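Local structure of O-methyltransferase (4CE0) at residues A89-R94 with Y153-E158; G104-V109 with Q159-P164. The protein probably transfers a methyl group from S-adenosyl-L-methionine to the 4'-hydroxyl of the spinosyn rhamnose, in a magnesium-binding site. All coordinates share one frame; numbering follows the deposited sequence.

Contact 1. Residues A89-R94 with Y153-E158; sequences ACIFMR and YGLLDE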
ATOM      1  N   ALA A  89       3.357  -6.104  12.071  1.00 14.00           N
ATOM      2  CA  ALA A  89       3.768  -5.046  12.985  1.00 22.39           C
ATOM      3  C   ALA A  89       5.255  -4.760  12.848  1.00 22.72           C
ATOM      4  O   ALA A  89       5.685  -3.620  12.902  1.00 18.37           O
ATOM      5  CB  ALA A  89       3.429  -5.419  14.407  1.00 24.22           C
ATOM      6  N   CYS A  90       6.049  -5.814  12.703  1.00 21.86           N
ATOM      7  CA  CYS A  90       7.471  -5.654  12.485  1.00 13.65           C
ATOM      8  C   CYS A  90       7.787  -5.030  11.145  1.00 13.63           C
ATOM      9  O   CYS A  90       8.708  -4.210  11.033  1.00 14.21           O
ATOM     10  CB  CYS A  90       8.143  -7.014  12.564  1.00 17.86           C
ATOM     11  SG  CYS A  90       8.230  -7.655  14.258  1.00 26.81           S
ATOM     12  N   ILE A  91       7.061  -5.436  10.116  1.00 15.57           N
ATOM     13  CA  ILE A  91       7.187  -4.757   8.812  1.00 15.43           C
ATOM     14  C   ILE A  91       6.949  -3.255   8.977  1.00 17.09           C
ATOM     15  O   ILE A  91       7.719  -2.423   8.460  1.00 15.19           O
ATOM     16  CB  ILE A  91       6.235  -5.348   7.776  1.00 12.14           C
ATOM     17  CG1 ILE A  91       6.673  -6.771   7.431  1.00 16.92           C
ATOM     18  CG2 ILE A  91       6.229  -4.550   6.472  1.00 12.80           C
ATOM     19  CD1 ILE A  91       5.614  -7.574   6.761  1.00 15.18           C
ATOM     20  N   PHE A  92       5.908  -2.907   9.725  1.00 10.39           N
ATOM     21  CA  PHE A  92       5.606  -1.509   9.947  1.00 11.06           C
ATOM     22  C   PHE A  92       6.729  -0.760  10.643  1.00 15.85           C
ATOM     23  O   PHE A  92       7.113   0.303  10.193  1.00 11.25           O
ATOM     24  CB  PHE A  92       4.312  -1.325  10.734  1.00 16.52           C
ATOM     25  CG  PHE A  92       3.903   0.095  10.843  1.00 14.63           C
ATOM     26  CD1 PHE A  92       3.416   0.768   9.714  1.00 17.53           C
ATOM     27  CD2 PHE A  92       4.038   0.784  12.043  1.00 20.32           C
ATOM     28  CE1 PHE A  92       3.041   2.092   9.801  1.00 17.13           C
ATOM     29  CE2 PHE A  92       3.675   2.107  12.145  1.00 24.84           C
ATOM     30  CZ  PHE A  92       3.160   2.768  11.014  1.00 21.91           C
ATOM     31  N   MET A  93       7.297  -1.329  11.707  1.00 21.48           N
ATOM     32  CA  MET A  93       8.400  -0.643  12.382  1.00 18.98           C
ATOM     33  C   MET A  93       9.562  -0.442  11.411  1.00 10.60           C
ATOM     34  O   MET A  93      10.209   0.607  11.394  1.00 19.56           O
ATOM     35  CB  MET A  93       8.872  -1.430  13.610  1.00 17.45           C
ATOM     36  CG  MET A  93       7.828  -1.586  14.644  1.00 15.00           C
ATOM     37  SD  MET A  93       8.478  -2.215  16.199  1.00 25.12           S
ATOM     38  CE  MET A  93       8.575  -3.922  15.788  1.00 25.47           C
ATOM     39  N   ARG A  94       9.830  -1.440  10.602  1.00 12.68           N
ATOM     40  CA  ARG A  94      10.922  -1.317   9.626  1.00 15.69           C
ATOM     41  C   ARG A  94      10.581  -0.221   8.620  1.00 16.90           C
ATOM     42  O   ARG A  94      11.454   0.528   8.152  1.00 12.28           O
ATOM     43  CB  ARG A  94      11.174  -2.636   8.917  1.00 14.50           C
ATOM     44  CG  ARG A  94      12.181  -2.568   7.717  1.00 20.09           C
ATOM     45  CD  ARG A  94      13.602  -2.246   8.108  1.00 15.70           C
ATOM     46  NE  ARG A  94      14.467  -1.924   6.958  1.00 15.51           N
ATOM     47  CZ  ARG A  94      14.724  -0.686   6.525  1.00 25.15           C
ATOM     48  NH1 ARG A  94      14.160   0.379   7.090  1.00 21.98           N
ATOM     49  NH2 ARG A  94      15.536  -0.504   5.502  1.00 29.14           N
ATOM     50  N   TYR A 153       7.201  -6.046   0.616  1.00 25.34           N
ATOM     51  CA  TYR A 153       7.172  -4.596   0.832  1.00 15.88           C
ATOM     52  C   TYR A 153       8.507  -3.970   0.454  1.00 23.90           C
ATOM     53  O   TYR A 153       8.703  -2.757   0.609  1.00 23.56           O
ATOM     54  CB  TYR A 153       6.784  -4.261   2.286  1.00 17.12           C
ATOM     55  CG  TYR A 153       5.377  -4.697   2.679  1.00 19.02           C
ATOM     56  CD1 TYR A 153       4.285  -3.863   2.492  1.00 20.61           C
ATOM     57  CD2 TYR A 153       5.147  -5.948   3.245  1.00 15.63           C
ATOM     58  CE1 TYR A 153       3.004  -4.266   2.851  1.00 19.74           C
ATOM     59  CE2 TYR A 153       3.881  -6.371   3.592  1.00 24.82           C
ATOM     60  CZ  TYR A 153       2.804  -5.526   3.391  1.00 26.60           C
ATOM     61  OH  TYR A 153       1.539  -5.933   3.774  1.00 17.74           O
ATOM     62  N   GLY A 154       9.419  -4.790  -0.074  1.00 19.61           N
ATOM     63  CA  GLY A 154      10.759  -4.326  -0.349  1.00 24.41           C
ATOM     64  C   GLY A 154      11.534  -3.965   0.915  1.00 23.73           C
ATOM     65  O   GLY A 154      12.395  -3.098   0.889  1.00 20.74           O
ATOM     66  N   LEU A 155      11.248  -4.642   2.026  1.00 24.96           N
ATOM     67  CA  LEU A 155      11.909  -4.312   3.290  1.00 21.29           C
ATOM     68  C   LEU A 155      12.676  -5.459   3.934  1.00 26.69           C
ATOM     69  O   LEU A 155      12.945  -5.403   5.121  1.00 20.59           O
ATOM     70  CB  LEU A 155      10.897  -3.758   4.291  1.00 21.51           C
ATOM     71  CG  LEU A 155      10.291  -2.423   3.852  1.00 21.62           C
ATOM     72  CD1 LEU A 155       9.054  -2.142   4.659  1.00 22.09           C
ATOM     73  CD2 LEU A 155      11.298  -1.269   3.998  1.00 26.22           C
ATOM     74  N   LEU A 156      13.049  -6.480   3.163  1.00 26.33           N
ATOM     75  CA  LEU A 156      13.804  -7.592   3.725  1.00 21.70           C
ATOM     76  C   LEU A 156      15.279  -7.292   3.572  1.00 29.65           C
ATOM     77  O   LEU A 156      15.884  -7.718   2.613  1.00 33.40           O
ATOM     78  CB  LEU A 156      13.435  -8.903   3.034  1.00 27.66           C
ATOM     79  CG  LEU A 156      14.167 -10.143   3.567  1.00 30.12           C
ATOM     80  CD1 LEU A 156      13.830 -10.351   5.025  1.00 32.89           C
ATOM     81  CD2 LEU A 156      13.797 -11.391   2.752  1.00 32.63           C
ATOM     82  N   ASP A 157      15.844  -6.517   4.489  1.00 26.87           N
ATOM     83  CA  ASP A 157      17.240  -6.078   4.340  1.00 27.01           C
ATOM     84  C   ASP A 157      18.042  -6.206   5.648  1.00 26.05           C
ATOM     85  O   ASP A 157      17.639  -6.922   6.574  1.00 21.10           O
ATOM     86  CB  ASP A 157      17.292  -4.652   3.770  1.00 30.76           C
ATOM     87  CG  ASP A 157      16.878  -3.577   4.766  1.00 39.47           C
ATOM     88  OD1 ASP A 157      16.262  -3.903   5.808  1.00 28.77           O
ATOM     89  OD2 ASP A 157      17.184  -2.387   4.489  1.00 44.97           O
ATOM     90  N   GLU A 158      19.175  -5.522   5.720  1.00 17.67           N
ATOM     91  CA  GLU A 158      20.144  -5.702   6.836  1.00 25.55           C
ATOM     92  C   GLU A 158      19.606  -5.199   8.169  1.00 26.27           C
ATOM     93  O   GLU A 158      20.123  -5.560   9.235  1.00 19.13           O
ATOM     94  CB  GLU A 158      21.436  -4.946   6.552  1.00 31.10           C
ATOM     95  CG  GLU A 158      21.168  -3.512   6.061  1.00 42.29           C
ATOM     96  CD  GLU A 158      22.380  -2.599   6.145  1.00 62.64           C
ATOM     97  OE1 GLU A 158      23.442  -3.057   6.633  1.00 69.53           O
ATOM     98  OE2 GLU A 158      22.267  -1.423   5.717  1.00 66.28           O
TER
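D157 OD1 takes two donors: NE of R94 at 2.9 Å and, by a weak hydrogen bond, the backbone N of Q159. The other carboxylate oxygen, OD2, accepts from NH2 of R94 at 2.7 Å, which makes the pair a bidentate, side-on salt bridge, NE and NH2 each serving one oxygen. Both oxygens are met on their syn side, and guanidinium and carboxylate are only 15° apart. The aspartate still stands slightly askew, since the nitrogens lie about 25° out of the carboxylate plane while the oxygens stay close to the guanidinium plane. R94 starts with CG anti to its backbone N (chi1 172°), which sets CG beside the carbonyl carbon, 3.8 Å from CB of L155; the chain then bends at chi2. CD2 of the same leucine sits over the centre of one guanidinium face, 4.3 Å above the plane.

One turn back along the helix, I91 meets the ring of Y153. CG2 of I91 stands over the ring face, 4.1 Å from its centroid, in a CH-pi contact, while CD1 of I91 approaches CE2 of Y153 at 3.8 Å. L155 CD1 packs against the same I91 methyl, CG2. The tyrosine OH is hydrogen-bonded to ND1 of H52, and the Y153 side chain also packs on I20 of the second subunit.

Y153 follows helix 143-152, and G154, with positive phi, closes that helix in a Schellman motif. The loop is thus fastened to helix 88-100 by a greasy half around I91 and a charged half at R94. With two nearly coplanar bonds and a leucine over one face, the guanidinium is restricted in rotation; the pairing probably favours an ionised D157.

Contact 2. Residues G104-V109 with Q159-P164; sequences GRTVWV and QVRFLP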
ATOM      1  N   GLY A 104      20.509   3.011  10.999  1.00 26.70           N
ATOM      2  CA  GLY A 104      21.304   2.424  12.062  1.00 32.35           C
ATOM      3  C   GLY A 104      20.575   1.425  12.948  1.00 39.97           C
ATOM      4  O   GLY A 104      21.178   0.437  13.390  1.00 38.33           O
ATOM      5  N   ARG A 105      19.288   1.663  13.203  1.00 23.86           N
ATOM      6  CA  ARG A 105      18.510   0.807  14.080  1.00 27.03           C
ATOM      7  C   ARG A 105      18.057  -0.510  13.437  1.00 23.40           C
ATOM      8  O   ARG A 105      17.791  -0.587  12.244  1.00 25.94           O
ATOM      9  CB  ARG A 105      17.293   1.591  14.577  1.00 27.30           C
ATOM     10  CG  ARG A 105      17.680   2.892  15.254  1.00 23.82           C
ATOM     11  CD  ARG A 105      16.438   3.608  15.687  1.00 22.80           C
ATOM     12  NE  ARG A 105      16.679   4.931  16.269  1.00 25.09           N
ATOM     13  CZ  ARG A 105      16.632   5.213  17.565  1.00 31.73           C
ATOM     14  NH1 ARG A 105      16.399   4.253  18.462  1.00 35.15           N
ATOM     15  NH2 ARG A 105      16.804   6.465  17.965  1.00 35.24           N
ATOM     16  N   THR A 106      17.926  -1.535  14.265  1.00 20.37           N
ATOM     17  CA  THR A 106      17.527  -2.863  13.830  1.00 18.90           C
ATOM     18  C   THR A 106      16.148  -3.200  14.380  1.00 20.11           C
ATOM     19  O   THR A 106      15.790  -2.762  15.455  1.00 17.54           O
ATOM     20  CB  THR A 106      18.572  -3.922  14.298  1.00 26.60           C
ATOM     21  OG1 THR A 106      19.733  -3.802  13.477  1.00 22.27           O
ATOM     22  CG2 THR A 106      18.036  -5.376  14.195  1.00 28.60           C
ATOM     23  N   VAL A 107      15.402  -3.991  13.618  1.00 13.43           N
ATOM     24  CA  VAL A 107      14.090  -4.503  14.022  1.00 15.81           C
ATOM     25  C   VAL A 107      14.267  -5.988  14.233  1.00 19.45           C
ATOM     26  O   VAL A 107      14.623  -6.716  13.285  1.00 16.77           O
ATOM     27  CB  VAL A 107      12.991  -4.226  12.939  1.00 14.41           C
ATOM     28  CG1 VAL A 107      11.625  -4.844  13.345  1.00 23.27           C
ATOM     29  CG2 VAL A 107      12.854  -2.720  12.706  1.00 20.30           C
ATOM     30  N   TRP A 108      14.089  -6.417  15.481  1.00 16.79           N
ATOM     31  CA  TRP A 108      14.178  -7.815  15.856  1.00 18.19           C
ATOM     32  C   TRP A 108      12.829  -8.483  15.792  1.00 17.51           C
ATOM     33  O   TRP A 108      11.857  -8.065  16.432  1.00 21.59           O
ATOM     34  CB  TRP A 108      14.769  -7.976  17.261  1.00 17.11           C
ATOM     35  CG  TRP A 108      16.176  -7.504  17.336  1.00 25.29           C
ATOM     36  CD1 TRP A 108      16.627  -6.220  17.561  1.00 23.18           C
ATOM     37  CD2 TRP A 108      17.325  -8.318  17.172  1.00 27.01           C
ATOM     38  NE1 TRP A 108      18.013  -6.205  17.541  1.00 23.82           N
ATOM     39  CE2 TRP A 108      18.458  -7.481  17.286  1.00 23.75           C
ATOM     40  CE3 TRP A 108      17.513  -9.683  16.907  1.00 26.87           C
ATOM     41  CZ2 TRP A 108      19.761  -7.978  17.188  1.00 23.82           C
ATOM     42  CZ3 TRP A 108      18.806 -10.164  16.793  1.00 25.78           C
ATOM     43  CH2 TRP A 108      19.908  -9.310  16.928  1.00 27.30           C
ATOM     44  N   VAL A 109      12.783  -9.550  15.019  1.00 19.49           N
ATOM     45  CA  VAL A 109      11.536 -10.228  14.744  1.00 16.05           C
ATOM     46  C   VAL A 109      11.629 -11.526  15.492  1.00 20.66           C
ATOM     47  O   VAL A 109      12.299 -12.472  15.034  1.00 21.91           O
ATOM     48  CB  VAL A 109      11.374 -10.473  13.239  1.00 16.92           C
ATOM     49  CG1 VAL A 109      10.071 -11.244  12.936  1.00 24.06           C
ATOM     50  CG2 VAL A 109      11.431  -9.161  12.503  1.00 22.26           C
ATOM     51  N   GLN A 159      18.566  -4.361   8.129  1.00 19.31           N
ATOM     52  CA  GLN A 159      18.017  -3.783   9.350  1.00 18.74           C
ATOM     53  C   GLN A 159      16.926  -4.628   9.991  1.00 18.67           C
ATOM     54  O   GLN A 159      16.278  -4.191  10.937  1.00 28.82           O
ATOM     55  CB  GLN A 159      17.477  -2.386   9.060  1.00 26.65           C
ATOM     56  CG  GLN A 159      18.554  -1.342   8.819  1.00 27.18           C
ATOM     57  CD  GLN A 159      17.959   0.044   8.618  1.00 20.21           C
ATOM     58  OE1 GLN A 159      17.809   0.518   7.484  1.00 24.09           O
ATOM     59  NE2 GLN A 159      17.587   0.682   9.709  1.00 20.81           N
ATOM     60  N   VAL A 160      16.691  -5.817   9.455  1.00 16.54           N
ATOM     61  CA  VAL A 160      15.722  -6.753  10.022  1.00 15.86           C
ATOM     62  C   VAL A 160      16.450  -8.055  10.393  1.00 20.03           C
ATOM     63  O   VAL A 160      17.127  -8.664   9.532  1.00 22.65           O
ATOM     64  CB  VAL A 160      14.617  -7.119   9.025  1.00 19.98           C
ATOM     65  CG1 VAL A 160      13.553  -7.974   9.718  1.00 16.32           C
ATOM     66  CG2 VAL A 160      13.990  -5.840   8.407  1.00 19.45           C
ATOM     67  N   ARG A 161      16.298  -8.484  11.648  1.00 26.29           N
ATOM     68  CA  ARG A 161      16.879  -9.747  12.137  1.00 19.04           C
ATOM     69  C   ARG A 161      15.832 -10.615  12.815  1.00 28.93           C
ATOM     70  O   ARG A 161      14.889 -10.133  13.473  1.00 20.90           O
ATOM     71  CB  ARG A 161      18.032  -9.468  13.091  1.00 23.21           C
ATOM     72  CG  ARG A 161      19.173  -8.716  12.404  1.00 25.26           C
ATOM     73  CD  ARG A 161      20.389  -8.526  13.311  1.00 30.45           C
ATOM     74  NE  ARG A 161      21.009  -9.808  13.682  1.00 39.95           N
ATOM     75  CZ  ARG A 161      22.214  -9.932  14.249  1.00 38.57           C
ATOM     76  NH1 ARG A 161      22.958  -8.861  14.504  1.00 30.06           N
ATOM     77  NH2 ARG A 161      22.675 -11.129  14.578  1.00 39.30           N
ATOM     78  N   PHE A 162      15.960 -11.910  12.591  1.00 16.41           N
ATOM     79  CA  PHE A 162      14.980 -12.850  13.093  1.00 22.96           C
ATOM     80  C   PHE A 162      15.588 -13.642  14.215  1.00 23.85           C
ATOM     81  O   PHE A 162      16.738 -14.026  14.138  1.00 24.23           O
ATOM     82  CB  PHE A 162      14.499 -13.752  11.966  1.00 26.71           C
ATOM     83  CG  PHE A 162      13.925 -12.988  10.797  1.00 25.60           C
ATOM     84  CD1 PHE A 162      14.749 -12.553   9.759  1.00 26.91           C
ATOM     85  CD2 PHE A 162      12.559 -12.707  10.729  1.00 24.72           C
ATOM     86  CE1 PHE A 162      14.230 -11.848   8.671  1.00 29.54           C
ATOM     87  CE2 PHE A 162      12.019 -11.984   9.623  1.00 19.81           C
ATOM     88  CZ  PHE A 162      12.850 -11.564   8.609  1.00 24.88           C
ATOM     89  N   LEU A 163      14.819 -13.842  15.284  1.00 23.02           N
ATOM     90  CA  LEU A 163      15.265 -14.655  16.407  1.00 16.22           C
ATOM     91  C   LEU A 163      14.267 -15.781  16.600  1.00 25.64           C
ATOM     92  O   LEU A 163      13.272 -15.605  17.327  1.00 23.75           O
ATOM     93  CB  LEU A 163      15.376 -13.797  17.655  1.00 20.24           C
ATOM     94  CG  LEU A 163      16.013 -14.372  18.915  1.00 26.20           C
ATOM     95  CD1 LEU A 163      17.390 -14.970  18.649  1.00 34.29           C
ATOM     96  CD2 LEU A 163      16.089 -13.243  19.974  1.00 26.63           C
ATOM     97  N   PRO A 164      14.519 -16.941  15.950  1.00 23.74           N
ATOM     98  CA  PRO A 164      13.574 -18.067  15.960  1.00 29.59           C
ATOM     99  C   PRO A 164      13.767 -18.974  17.177  1.00 36.24           C
ATOM    100  O   PRO A 164      14.895 -19.362  17.464  1.00 31.86           O
ATOM    101  CB  PRO A 164      13.935 -18.813  14.668  1.00 26.25           C
ATOM    102  CG  PRO A 164      15.406 -18.626  14.550  1.00 26.84           C
ATOM    103  CD  PRO A 164      15.634 -17.192  15.006  1.00 30.76           C
TER
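W108 and R161 run side by side from neighbouring strands, their side chains pointing the same way. W108 has CG anti to its carbonyl carbon (chi1 -64°), and R161 does the same at CG, then bends at chi3. CB of R161 lies over one face of the six-membered ring of W108, 4.0 Å from its centroid, as a CH-pi contact. Farther out, CH2 of W108 comes 3.5 Å from NE of R161 and sits above one face of the guanidinium, toward its rim, the two planes 30° apart. T106 CG2 is over a face of the indole too, displaced toward the rim, and touches CG of R161. The indole NE1 is held by OD2 of D78, which fixes the ring from the adjacent strand.

V107, V160, V109 and F162 occupy the other face of the sheet, where helices 88-100 and 143-152 cover them. V109 CB lies 3.6 Å from F162 CD2, and V109 CG1 approaches that same ring carbon; V109 CG2 meets V160 CG1 at 3.7 Å.

The backbones pair in parallel register. V107 N bonds to Q159 O, V107 O receives R161 N, V109 N bonds to R161 O at 2.7 Å, and V109 O receives L163 N. Ahead of the strands, the side chain of Q159, extended beyond CG, runs across to the other segment, where NE2 donates to R105 O at 2.8 Å in a nearly straight bond (174°), lying in both the amide and the carbonyl plane. D102 O accepts from the same NE2.

Strand 160-164 is the outermost strand of the chain's sheet on this side, next to 107-111, and the order 3-2-1-4-5-7-6 is that of the Rossmann-like fold of class I methyltransferases.

The two contacts, with centres 9 Å apart, are continuous along the chain: loop 153-158 of contact 1 runs directly into 159-164, the edge strand of contact 2, and helix 88-100 is followed by strand 107-111. R94 of contact 1 also packs on contact 2, its CD 3.6 Å from V160 CG2 and its NH2 3.2 Å from Q159 OE1, a packing approach and not a bond. L155 O lies 3.5 Å from V160 CG2, and C90 O packs on V107 CG1 at 3.8 Å. S-adenosyl-L-homocysteine touches A89 of contact 1, while the V109 side chain of contact 2 stays about 9 Å away. Strand 107-111 goes on to D111, which binds that ligand.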